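Local coordinates for putative fumarylacetoacetate hydrolase family protein (Yersinia pestis, PDB 3S52) that is of unknown function but belongs to the fumarylacetoacetate hydrolase family, whose C-terminal domain fold takes up most of its chain, at residues M4-H7 with A13-D16; D90-A95 with P170-I175; A140-A145 with I209-K214. All coordinates share one frame; numbering follows the deposited sequence.

From the N terminus, contact 1 comes first: the chain doubles back within a few residues, and M4-H7 meets A13-D16 in the loop ahead of strand 21-26, a short closure complete before the other two open. Contacts 2 and 3 enclose far longer stretches of chain and cross, since D90-A95 and P170-I175 alternate with A140-A145 and I209-K214. Contact 2 ties helix 89-95 to helix 171-181; contact 3 sets the weakly bonded helix 139-142 against the hairpin turn between strands 206-211 and 214-219. These two also touch, Ile171 CD1 lying 3.6 Å from Ala145 CB. Contact 1 stands apart, its centre about 23 Å from that of contact 2 and 20 Å from that of contact 3.

Contact 1 (M4-H7 with A13-D16); sequences MYQH and ALLD
His7 and Leu15 meet where the N-terminal end of the chain folds back on itself, an irregular loop with neither helix nor strand that lies near the surface ahead of strand 21-26. Their side chains touch at the bases: Leu15 CB points at residues 4-7 and lies 3.9 Å from His7 CB, with Leu15 CD1 a little farther off.

Leu14 handles the outer side. Its CG stands anti to the backbone N, and chi1 174° and chi2 66° together bring the CD1 methyl in toward residues 4-7. There Leu14 CD1 lies 3.4 Å from His7 O and 3.6 Å from Gln6 CB. The Gln6 side chain, extended beyond CG, runs across this leucine at a slant, so the same methyl also lies near its CD and NE2. On this exposed side both residues touch a crystal neighbour.

Between these side chains the backbone of His7 is engaged at both of its polar atoms. His7 O accepts a hydrogen bond from Leu15 N at 3.0 Å, nearly straight at 163° at the hydrogen. His7 N instead reaches Leu15 through a water, which accepts from His7 N and donates to Leu15 O, so this second link between the two backbones is bridged and not direct.

The imidazole of His7 turns the other way, into the protein, among Phe17, Val19, Leu79, Phe136 and Ile189. NE2 is hydrogen-bonded to Pro18 O, with a weak second bond to Gly187 O. The ring is gripped at both nitrogens, which fixes its rotation: at the other nitrogen, His7 ND1 lies in the plane of the Tyr5 ring, at its edge, and shares a hydrogen bond of 2.8 Å with Tyr5 OH.

Contact 2 (D90-A95 with P170-I175); sequences DRVARA and PIIPLI
Val92 pushes both its methyls against Ile175. Val92 CG1 comes within 3.8 Å of Ile175 CB, while Val92 CG2 lies 3.9 Å from Ile175 CG2, the two side chains slanting past each other. Placed anti to the backbone N (chi1 160°), Val92 CG1 also reaches the previous turn of the facing helix, 3.9 Å from Ile172 O and 4.2 Å from Ile172 CG2. One residue on, toward the solvent, Ala93 CB makes a looser touch with the end of Ile172, CD1 at 4.2 Å. No hydrogen bond spans the contact; it is held by aliphatic carbons.

Behind these side chains are two helices of the fumarylacetoacetate hydrolase family region, 89-95 and 171-181. The axes of their short segments pass 8.9 Å apart with an angle of 108° between their N-to-C directions, so the facing patch is small: Val92 faces both Ile172 and Ile175, a turn apart, and Ala93 meets Ile172 alone. Pro170 takes the N-cap position of the second helix, and Gln146 OE1 accepts a hydrogen bond from Ile171 N in its first turn. Further in, Ile175 packs on Val78 and Ile80 of strand 70-80, and Ala95 bonds through its backbone to Gly81.

Contact 3 (A140-A145 with I209-K214); sequences AEFGDA and IMLNGK. With SO4 (sulfate ion), chain F.
A tight beta-hairpin turn, joining strands 206-211 and 214-219, presents Leu211 and Asn212 to the ring of Phe142, in the short, weakly bonded helix about 139-142. The end of the ring, CE2 and CZ, does the touching. Phe142 CE2 lies 3.7 Å from Leu211 CD2, which approaches obliquely, while Leu211 CG sits in the ring plane at the edge. The amide of Asn212 comes from another direction: its ND2 stands over one face, 3.6 Å from Phe142 CE2, with the amide plane tilted 37° from that of the ring. The other end of this amide is held, for Asn212 OD1 accepts a hydrogen bond from Asp149 N, and this grip sets which end of the group lies over the phenylalanine.

With CG anti to the backbone N (chi1 -168°), the Phe142 ring is carried across to the turn. The chain then leaves helical angles at Gly143, whose positive phi suits glycine. Leu76, Tyr99 and Ala148 complete the ring's buried setting.

After the turn, Lys214 curls at its outer bonds and gives a 2.7 Å hydrogen bond from NZ to O3 of a sulfate ion, probably from the crystallisation liquor. Trp10 NE1 and Thr215 N are hydrogen-bonded to the same ion, and the lysine makes a cation-pi contact with Trp10.

Two backbone hydrogen bonds, Leu211 N to Lys214 O (2.8 Å) and Lys214 N to Leu211 O (2.9 Å), close the turn, with Asn212 and Gly213 at its corners: type II', typical of two-residue beta-hairpins.

Contact 1 (M4-H7 with A13-D16)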
HETATM    1  N   MSE A   4       3.420  14.111  -9.704  1.00 29.71           N
HETATM    2  CA  MSE A   4       3.992  12.921  -9.080  1.00 31.25           C
HETATM    3  C   MSE A   4       5.401  13.164  -8.496  1.00 27.82           C
HETATM    4  O   MSE A   4       6.221  13.897  -9.056  1.00 27.83           O
HETATM    5  CB  MSE A   4       3.998  11.748 -10.064  1.00 36.19           C
HETATM    6  CG  MSE A   4       4.728  10.508  -9.557  1.00 47.19           C
HETATM    7 SE   MSE A   4       4.780   9.116 -10.910  0.58 91.25          SE
HETATM    8  CE  MSE A   4       2.859   8.981 -11.168  1.00 64.56           C
ATOM      9  N   TYR A   5       5.655  12.557  -7.348  1.00 23.26           N
ATOM     10  CA  TYR A   5       6.949  12.640  -6.705  1.00 18.36           C
ATOM     11  C   TYR A   5       8.049  12.085  -7.599  1.00 20.03           C
ATOM     12  O   TYR A   5       7.832  11.116  -8.332  1.00 17.65           O
ATOM     13  CB  TYR A   5       6.889  11.843  -5.401  1.00 17.14           C
ATOM     14  CG  TYR A   5       8.231  11.407  -4.863  1.00 13.93           C
ATOM     15  CD1 TYR A   5       8.777  10.185  -5.235  1.00  7.22           C
ATOM     16  CD2 TYR A   5       8.954  12.210  -3.982  1.00 16.80           C
ATOM     17  CE1 TYR A   5      10.006   9.770  -4.754  1.00  6.71           C
ATOM     18  CE2 TYR A   5      10.193  11.790  -3.480  1.00 12.07           C
ATOM     19  CZ  TYR A   5      10.708  10.571  -3.877  1.00 11.57           C
ATOM     20  OH  TYR A   5      11.925  10.127  -3.404  1.00 12.36           O
ATOM     21  N   GLN A   6       9.230  12.695  -7.528  1.00 15.93           N
ATOM     22  CA  GLN A   6      10.435  12.125  -8.139  1.00 12.93           C
ATOM     23  C   GLN A   6      11.579  12.019  -7.117  1.00 15.55           C
ATOM     24  O   GLN A   6      11.773  12.910  -6.289  1.00 16.76           O
ATOM     25  CB  GLN A   6      10.909  12.988  -9.316  1.00 18.43           C
ATOM     26  CG  GLN A   6       9.908  13.146 -10.462  1.00 21.53           C
ATOM     27  CD  GLN A   6      10.292  14.290 -11.389  1.00 28.16           C
ATOM     28  OE1 GLN A   6      10.340  15.452 -10.975  1.00 29.58           O
ATOM     29  NE2 GLN A   6      10.594  13.965 -12.639  1.00 19.78           N
ATOM     30  N   HIS A   7      12.339  10.935  -7.184  1.00 11.71           N
ATOM     31  CA  HIS A   7      13.499  10.760  -6.315  1.00  7.82           C
ATOM     32  C   HIS A   7      14.516  11.829  -6.623  1.00  9.25           C
ATOM     33  O   HIS A   7      14.696  12.186  -7.776  1.00 14.69           O
ATOM     34  CB  HIS A   7      14.172   9.417  -6.592  1.00 11.31           C
ATOM     35  CG  HIS A   7      13.340   8.220  -6.248  1.00 16.45           C
ATOM     36  ND1 HIS A   7      12.816   8.013  -4.991  1.00 14.54           N
ATOM     37  CD2 HIS A   7      12.989   7.140  -6.987  1.00  5.95           C
ATOM     38  CE1 HIS A   7      12.172   6.859  -4.970  1.00 13.86           C
ATOM     39  NE2 HIS A   7      12.257   6.312  -6.171  1.00 14.43           N
ATOM     40  N   ALA A  13      19.165  17.109  -7.299  1.00 17.71           N
ATOM     41  CA  ALA A  13      19.243  16.525  -8.629  1.00 22.19           C
ATOM     42  C   ALA A  13      18.290  15.344  -8.763  1.00 16.76           C
ATOM     43  O   ALA A  13      18.231  14.476  -7.897  1.00 18.04           O
ATOM     44  CB  ALA A  13      20.679  16.077  -8.939  1.00 23.46           C
ATOM     45  N   LEU A  14      17.578  15.293  -9.875  1.00 13.74           N
ATOM     46  CA  LEU A  14      16.721  14.157 -10.178  1.00 15.53           C
ATOM     47  C   LEU A  14      17.517  12.861 -10.277  1.00 21.01           C
ATOM     48  O   LEU A  14      18.597  12.827 -10.863  1.00 20.59           O
ATOM     49  CB  LEU A  14      15.991  14.394 -11.499  1.00  8.98           C
ATOM     50  CG  LEU A  14      15.179  13.209 -12.001  1.00 15.38           C
ATOM     51  CD1 LEU A  14      14.008  12.908 -11.051  1.00 21.43           C
ATOM     52  CD2 LEU A  14      14.662  13.499 -13.398  1.00 14.50           C
ATOM     53  N   LEU A  15      16.954  11.792  -9.726  1.00 17.48           N
ATOM     54  CA  LEU A  15      17.536  10.455  -9.805  1.00 15.53           C
ATOM     55  C   LEU A  15      16.667   9.643 -10.742  1.00 17.19           C
ATOM     56  O   LEU A  15      15.493   9.957 -10.933  1.00 15.88           O
ATOM     57  CB  LEU A  15      17.543   9.775  -8.437  1.00 15.87           C
ATOM     58  CG  LEU A  15      18.383  10.428  -7.342  1.00 16.52           C
ATOM     59  CD1 LEU A  15      18.271   9.603  -6.050  1.00 14.34           C
ATOM     60  CD2 LEU A  15      19.831  10.554  -7.797  1.00 20.75           C
ATOM     61  N   ASP A  16      17.246   8.620 -11.352  1.00 19.88           N
ATOM     62  CA  ASP A  16      16.578   7.908 -12.428  1.00 21.86           C
ATOM     63  C   ASP A  16      15.847   6.613 -12.040  1.00 25.09           C
ATOM     64  O   ASP A  16      15.362   5.910 -12.924  1.00 21.93           O
ATOM     65  CB  ASP A  16      17.577   7.637 -13.532  1.00 18.57           C
ATOM     66  CG  ASP A  16      18.763   6.895 -13.029  1.00 24.32           C
ATOM     67  OD1 ASP A  16      18.548   5.933 -12.254  1.00 17.04           O
ATOM     68  OD2 ASP A  16      19.893   7.292 -13.378  1.00 21.68           O
TER
HETATM   69  O   HOH W   1      12.699   9.525  -9.816  1.00 31.92           O

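Contact 2 (D90-A95 with P170-I175)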
ATOM      1  N   ASP A  90      22.933 -10.598   3.007  1.00 20.10           N
ATOM      2  CA  ASP A  90      24.033 -10.107   2.178  1.00 19.46           C
ATOM      3  C   ASP A  90      23.559  -9.484   0.856  1.00 20.65           C
ATOM      4  O   ASP A  90      24.065  -8.441   0.433  1.00 19.43           O
ATOM      5  CB  ASP A  90      25.015 -11.244   1.888  1.00 20.00           C
ATOM      6  N   ARG A  91      22.575 -10.099   0.216  1.00 22.53           N
ATOM      7  CA  ARG A  91      22.035  -9.520  -1.002  1.00 19.36           C
ATOM      8  C   ARG A  91      21.390  -8.163  -0.709  1.00 14.15           C
ATOM      9  O   ARG A  91      21.528  -7.215  -1.490  1.00 14.35           O
ATOM     10  CB  ARG A  91      21.042 -10.473  -1.654  1.00 20.54           C
ATOM     11  CG  ARG A  91      20.484  -9.957  -2.982  1.00 30.46           C
ATOM     12  CD  ARG A  91      19.424 -10.896  -3.546  1.00 35.08           C
ATOM     13  NE  ARG A  91      19.975 -12.226  -3.773  1.00 39.30           N
ATOM     14  CZ  ARG A  91      20.686 -12.562  -4.844  1.00 50.86           C
ATOM     15  NH1 ARG A  91      21.157 -13.799  -4.981  1.00 48.17           N
ATOM     16  NH2 ARG A  91      20.929 -11.656  -5.783  1.00 53.68           N
ATOM     17  N   VAL A  92      20.699  -8.068   0.425  1.00 14.64           N
ATOM     18  CA  VAL A  92      20.083  -6.807   0.846  1.00 14.62           C
ATOM     19  C   VAL A  92      21.143  -5.732   1.023  1.00 21.62           C
ATOM     20  O   VAL A  92      21.035  -4.643   0.460  1.00 18.03           O
ATOM     21  CB  VAL A  92      19.260  -6.949   2.166  1.00 13.54           C
ATOM     22  CG1 VAL A  92      19.055  -5.583   2.829  1.00  9.58           C
ATOM     23  CG2 VAL A  92      17.913  -7.630   1.883  1.00  9.79           C
ATOM     24  N   ALA A  93      22.175  -6.043   1.796  1.00 19.13           N
ATOM     25  CA  ALA A  93      23.263  -5.090   1.996  1.00 23.57           C
ATOM     26  C   ALA A  93      23.770  -4.489   0.668  1.00 29.28           C
ATOM     27  O   ALA A  93      24.010  -3.288   0.587  1.00 28.70           O
ATOM     28  CB  ALA A  93      24.413  -5.751   2.763  1.00 22.32           C
ATOM     29  N   ARG A  94      23.922  -5.321  -0.365  1.00 20.99           N
ATOM     30  CA  ARG A  94      24.492  -4.883  -1.646  1.00 23.94           C
ATOM     31  C   ARG A  94      23.504  -4.073  -2.479  1.00 21.18           C
ATOM     32  O   ARG A  94      23.876  -3.461  -3.486  1.00 19.15           O
ATOM     33  CB  ARG A  94      24.945  -6.088  -2.499  1.00 24.33           C
ATOM     34  CG  ARG A  94      25.893  -7.062  -1.816  1.00 30.42           C
ATOM     35  CD  ARG A  94      26.483  -8.084  -2.814  1.00 28.78           C
ATOM     36  NE  ARG A  94      25.448  -8.825  -3.541  1.00 34.25           N
ATOM     37  CZ  ARG A  94      25.069 -10.065  -3.246  1.00 38.04           C
ATOM     38  NH1 ARG A  94      25.647 -10.714  -2.242  1.00 40.37           N
ATOM     39  NH2 ARG A  94      24.115 -10.662  -3.956  1.00 37.77           N
ATOM     40  N   ALA A  95      22.237  -4.116  -2.093  1.00 21.03           N
ATOM     41  CA  ALA A  95      21.177  -3.528  -2.898  1.00 18.58           C
ATOM     42  C   ALA A  95      20.841  -2.084  -2.503  1.00 20.37           C
ATOM     43  O   ALA A  95      20.079  -1.402  -3.194  1.00 22.62           O
ATOM     44  CB  ALA A  95      19.912  -4.404  -2.826  1.00 12.28           C
ATOM     45  N   PRO A 170      17.094  -4.339  13.100  1.00 14.79           N
ATOM     46  CA  PRO A 170      18.064  -3.544  12.342  1.00 14.10           C
ATOM     47  C   PRO A 170      17.730  -3.528  10.854  1.00 10.04           C
ATOM     48  O   PRO A 170      16.982  -4.391  10.392  1.00 12.38           O
ATOM     49  CB  PRO A 170      19.380  -4.291  12.578  1.00 15.88           C
ATOM     50  CG  PRO A 170      19.162  -5.026  13.838  1.00 14.91           C
ATOM     51  CD  PRO A 170      17.745  -5.490  13.743  1.00 18.72           C
ATOM     52  N   ILE A 171      18.282  -2.556  10.128  1.00  7.84           N
ATOM     53  CA  ILE A 171      17.946  -2.315   8.721  1.00 12.55           C
ATOM     54  C   ILE A 171      18.013  -3.537   7.807  1.00  9.66           C
ATOM     55  O   ILE A 171      17.070  -3.837   7.071  1.00 11.50           O
ATOM     56  CB  ILE A 171      18.862  -1.221   8.126  1.00 14.26           C
ATOM     57  CG1 ILE A 171      18.564   0.141   8.772  1.00 17.08           C
ATOM     58  CG2 ILE A 171      18.720  -1.159   6.619  1.00 13.51           C
ATOM     59  CD1 ILE A 171      19.652   1.171   8.509  1.00 18.92           C
ATOM     60  N   ILE A 172      19.142  -4.229   7.826  1.00  8.12           N
ATOM     61  CA  ILE A 172      19.332  -5.345   6.903  1.00  8.68           C
ATOM     62  C   ILE A 172      18.365  -6.526   7.113  1.00 14.89           C
ATOM     63  O   ILE A 172      17.632  -6.887   6.199  1.00 13.44           O
ATOM     64  CB  ILE A 172      20.811  -5.780   6.856  1.00 14.01           C
ATOM     65  CG1 ILE A 172      21.602  -4.735   6.060  1.00 17.24           C
ATOM     66  CG2 ILE A 172      20.954  -7.144   6.214  1.00 10.38           C
ATOM     67  CD1 ILE A 172      23.026  -4.581   6.521  1.00 21.06           C
ATOM     68  N   PRO A 173      18.344  -7.118   8.317  1.00 14.97           N
ATOM     69  CA  PRO A 173      17.324  -8.150   8.549  1.00 13.10           C
ATOM     70  C   PRO A 173      15.891  -7.651   8.322  1.00 11.56           C
ATOM     71  O   PRO A 173      15.018  -8.438   7.944  1.00 11.44           O
ATOM     72  CB  PRO A 173      17.521  -8.537  10.024  1.00 14.24           C
ATOM     73  CG  PRO A 173      18.426  -7.445  10.622  1.00 20.54           C
ATOM     74  CD  PRO A 173      19.254  -6.945   9.469  1.00 16.13           C
ATOM     75  N   LEU A 174      15.634  -6.369   8.559  1.00  9.84           N
ATOM     76  CA  LEU A 174      14.281  -5.854   8.343  1.00 16.82           C
ATOM     77  C   LEU A 174      13.931  -5.944   6.854  1.00 15.94           C
ATOM     78  O   LEU A 174      12.876  -6.459   6.457  1.00 12.73           O
ATOM     79  CB  LEU A 174      14.159  -4.398   8.824  1.00 10.22           C
ATOM     80  CG  LEU A 174      12.804  -3.707   8.602  1.00  9.67           C
ATOM     81  CD1 LEU A 174      11.716  -4.320   9.450  1.00  7.21           C
ATOM     82  CD2 LEU A 174      12.922  -2.209   8.904  1.00 15.88           C
ATOM     83  N   ILE A 175      14.834  -5.448   6.026  1.00 15.72           N
ATOM     84  CA  ILE A 175      14.573  -5.409   4.604  1.00 10.68           C
ATOM     85  C   ILE A 175      14.528  -6.829   4.060  1.00 14.27           C
ATOM     86  O   ILE A 175      13.726  -7.146   3.189  1.00 11.53           O
ATOM     87  CB  ILE A 175      15.594  -4.545   3.852  1.00 11.15           C
ATOM     88  CG1 ILE A 175      15.454  -3.085   4.282  1.00  6.32           C
ATOM     89  CG2 ILE A 175      15.377  -4.659   2.353  1.00 16.07           C
ATOM     90  CD1 ILE A 175      16.456  -2.145   3.597  1.00 10.08           C
TER

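Contact 3 (A140-A145 with I209-K214)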
ATOM      1  N   ALA A 140      28.168   5.583  -0.060  1.00 21.44           N
ATOM      2  CA  ALA A 140      29.592   5.873   0.178  1.00 28.26           C
ATOM      3  C   ALA A 140      29.878   7.038   1.139  1.00 33.56           C
ATOM      4  O   ALA A 140      30.911   7.050   1.800  1.00 37.63           O
ATOM      5  CB  ALA A 140      30.309   6.109  -1.143  1.00 28.71           C
ATOM      6  N   GLU A 141      29.004   8.038   1.183  1.00 24.25           N
ATOM      7  CA  GLU A 141      29.215   9.174   2.077  1.00 25.00           C
ATOM      8  C   GLU A 141      28.431   9.078   3.389  1.00 24.33           C
ATOM      9  O   GLU A 141      28.608   9.915   4.278  1.00 26.04           O
ATOM     10  CB  GLU A 141      28.835  10.487   1.365  1.00 27.68           C
ATOM     11  CG  GLU A 141      29.502  10.685   0.006  1.00 36.63           C
ATOM     12  CD  GLU A 141      31.028  10.800   0.102  1.00 55.05           C
ATOM     13  OE1 GLU A 141      31.537  11.217   1.169  1.00 62.98           O
ATOM     14  OE2 GLU A 141      31.723  10.473  -0.887  1.00 56.50           O
ATOM     15  N   PHE A 142      27.562   8.078   3.517  1.00 15.80           N
ATOM     16  CA  PHE A 142      26.606   8.089   4.629  1.00 14.73           C
ATOM     17  C   PHE A 142      27.153   7.545   5.951  1.00 21.43           C
ATOM     18  O   PHE A 142      26.687   7.914   7.018  1.00 19.28           O
ATOM     19  CB  PHE A 142      25.285   7.400   4.259  1.00 11.53           C
ATOM     20  CG  PHE A 142      24.180   7.650   5.260  1.00 14.96           C
ATOM     21  CD1 PHE A 142      23.780   6.659   6.138  1.00 15.11           C
ATOM     22  CD2 PHE A 142      23.583   8.895   5.348  1.00 15.83           C
ATOM     23  CE1 PHE A 142      22.767   6.889   7.061  1.00 18.06           C
ATOM     24  CE2 PHE A 142      22.595   9.144   6.266  1.00 15.98           C
ATOM     25  CZ  PHE A 142      22.176   8.138   7.129  1.00 21.11           C
ATOM     26  N   GLY A 143      28.131   6.655   5.878  1.00 23.34           N
ATOM     27  CA  GLY A 143      28.664   6.048   7.085  1.00 26.70           C
ATOM     28  C   GLY A 143      27.812   4.878   7.553  1.00 26.51           C
ATOM     29  O   GLY A 143      27.084   4.269   6.764  1.00 19.60           O
ATOM     30  N   ASP A 144      27.878   4.582   8.846  1.00 22.68           N
ATOM     31  CA  ASP A 144      27.169   3.441   9.391  1.00 17.65           C
ATOM     32  C   ASP A 144      25.710   3.822   9.558  1.00 12.09           C
ATOM     33  O   ASP A 144      25.360   4.664  10.383  1.00 15.18           O
ATOM     34  CB  ASP A 144      27.771   3.059  10.743  1.00 24.89           C
ATOM     35  CG  ASP A 144      27.110   1.833  11.361  1.00 31.22           C
ATOM     36  OD1 ASP A 144      26.068   1.372  10.846  1.00 23.49           O
ATOM     37  OD2 ASP A 144      27.636   1.339  12.385  1.00 34.67           O
ATOM     38  N   ALA A 145      24.858   3.179   8.764  1.00 19.27           N
ATOM     39  CA  ALA A 145      23.421   3.447   8.725  1.00 15.60           C
ATOM     40  C   ALA A 145      22.732   3.173  10.057  1.00 13.67           C
ATOM     41  O   ALA A 145      21.797   3.873  10.441  1.00 12.68           O
ATOM     42  CB  ALA A 145      22.763   2.649   7.609  1.00 19.25           C
ATOM     43  N   ILE A 209      14.620  19.619  10.068  1.00 17.99           N
ATOM     44  CA  ILE A 209      14.845  18.187  10.146  1.00 19.30           C
ATOM     45  C   ILE A 209      16.306  17.907   9.898  1.00 18.55           C
ATOM     46  O   ILE A 209      16.894  18.450   8.972  1.00 20.80           O
ATOM     47  CB  ILE A 209      14.028  17.413   9.106  1.00 22.02           C
ATOM     48  CG1 ILE A 209      12.530  17.648   9.296  1.00 24.83           C
ATOM     49  CG2 ILE A 209      14.346  15.919   9.179  1.00 22.95           C
ATOM     50  CD1 ILE A 209      11.858  18.189   8.064  1.00 26.41           C
HETATM   51  N   MSE A 210      16.895  17.046  10.712  1.00 14.14           N
HETATM   52  CA  MSE A 210      18.305  16.739  10.525  1.00 18.03           C
HETATM   53  C   MSE A 210      18.587  15.253  10.467  1.00 19.10           C
HETATM   54  O   MSE A 210      18.005  14.466  11.219  1.00 16.67           O
HETATM   55  CB  MSE A 210      19.147  17.399  11.594  1.00 19.71           C
HETATM   56  CG  MSE A 210      19.525  18.822  11.239  1.00 30.25           C
HETATM   57 SE   MSE A 210      20.532  19.647  12.673  0.63 36.55          SE
HETATM   58  CE  MSE A 210      19.016  20.355  13.660  1.00 18.08           C
ATOM     59  N   LEU A 211      19.460  14.886   9.537  1.00 15.75           N
ATOM     60  CA  LEU A 211      19.886  13.503   9.365  1.00 13.64           C
ATOM     61  C   LEU A 211      21.394  13.575   9.462  1.00 17.37           C
ATOM     62  O   LEU A 211      22.055  14.173   8.601  1.00 17.34           O
ATOM     63  CB  LEU A 211      19.457  12.961   8.003  1.00 10.53           C
ATOM     64  CG  LEU A 211      19.891  11.531   7.668  1.00 12.71           C
ATOM     65  CD1 LEU A 211      19.301  10.538   8.662  1.00  9.92           C
ATOM     66  CD2 LEU A 211      19.478  11.162   6.242  1.00 15.99           C
ATOM     67  N   ASN A 212      21.923  12.986  10.524  1.00 15.52           N
ATOM     68  CA  ASN A 212      23.285  13.247  10.934  1.00 19.86           C
ATOM     69  C   ASN A 212      23.521  14.746  10.889  1.00 22.63           C
ATOM     70  O   ASN A 212      22.710  15.509  11.408  1.00 24.95           O
ATOM     71  CB  ASN A 212      24.258  12.472  10.067  1.00 19.11           C
ATOM     72  CG  ASN A 212      24.174  10.978  10.328  1.00 22.97           C
ATOM     73  OD1 ASN A 212      23.936  10.551  11.465  1.00 19.50           O
ATOM     74  ND2 ASN A 212      24.353  10.181   9.283  1.00 18.82           N
ATOM     75  N   GLY A 213      24.601  15.172  10.248  1.00 15.26           N
ATOM     76  CA  GLY A 213      24.921  16.586  10.213  1.00 35.67           C
ATOM     77  C   GLY A 213      24.254  17.383   9.096  1.00 38.74           C
ATOM     78  O   GLY A 213      24.722  18.472   8.747  1.00 43.98           O
ATOM     79  N   LYS A 214      23.166  16.865   8.532  1.00 21.06           N
ATOM     80  CA  LYS A 214      22.607  17.502   7.346  1.00 22.55           C
ATOM     81  C   LYS A 214      21.170  17.931   7.570  1.00 19.72           C
ATOM     82  O   LYS A 214      20.382  17.183   8.143  1.00 19.76           O
ATOM     83  CB  LYS A 214      22.738  16.582   6.138  1.00 20.76           C
ATOM     84  CG  LYS A 214      24.178  16.175   5.883  1.00 24.56           C
ATOM     85  CD  LYS A 214      24.288  15.207   4.732  1.00 28.07           C
ATOM     86  CE  LYS A 214      23.962  15.891   3.418  1.00 32.89           C
ATOM     87  NZ  LYS A 214      24.823  17.068   3.182  1.00 40.25           N
TER
HETATM   88  S   SO4 F 220      23.564  20.450   4.392  1.00 54.36           S
HETATM   89  O1  SO4 F 220      23.800  21.369   5.505  1.00 57.52           O
HETATM   90  O2  SO4 F 220      23.985  21.062   3.134  1.00 56.07           O
HETATM   91  O3  SO4 F 220      24.344  19.238   4.630  1.00 52.63           O
HETATM   92  O4  SO4 F 220      22.138  20.152   4.311  1.00 50.55           O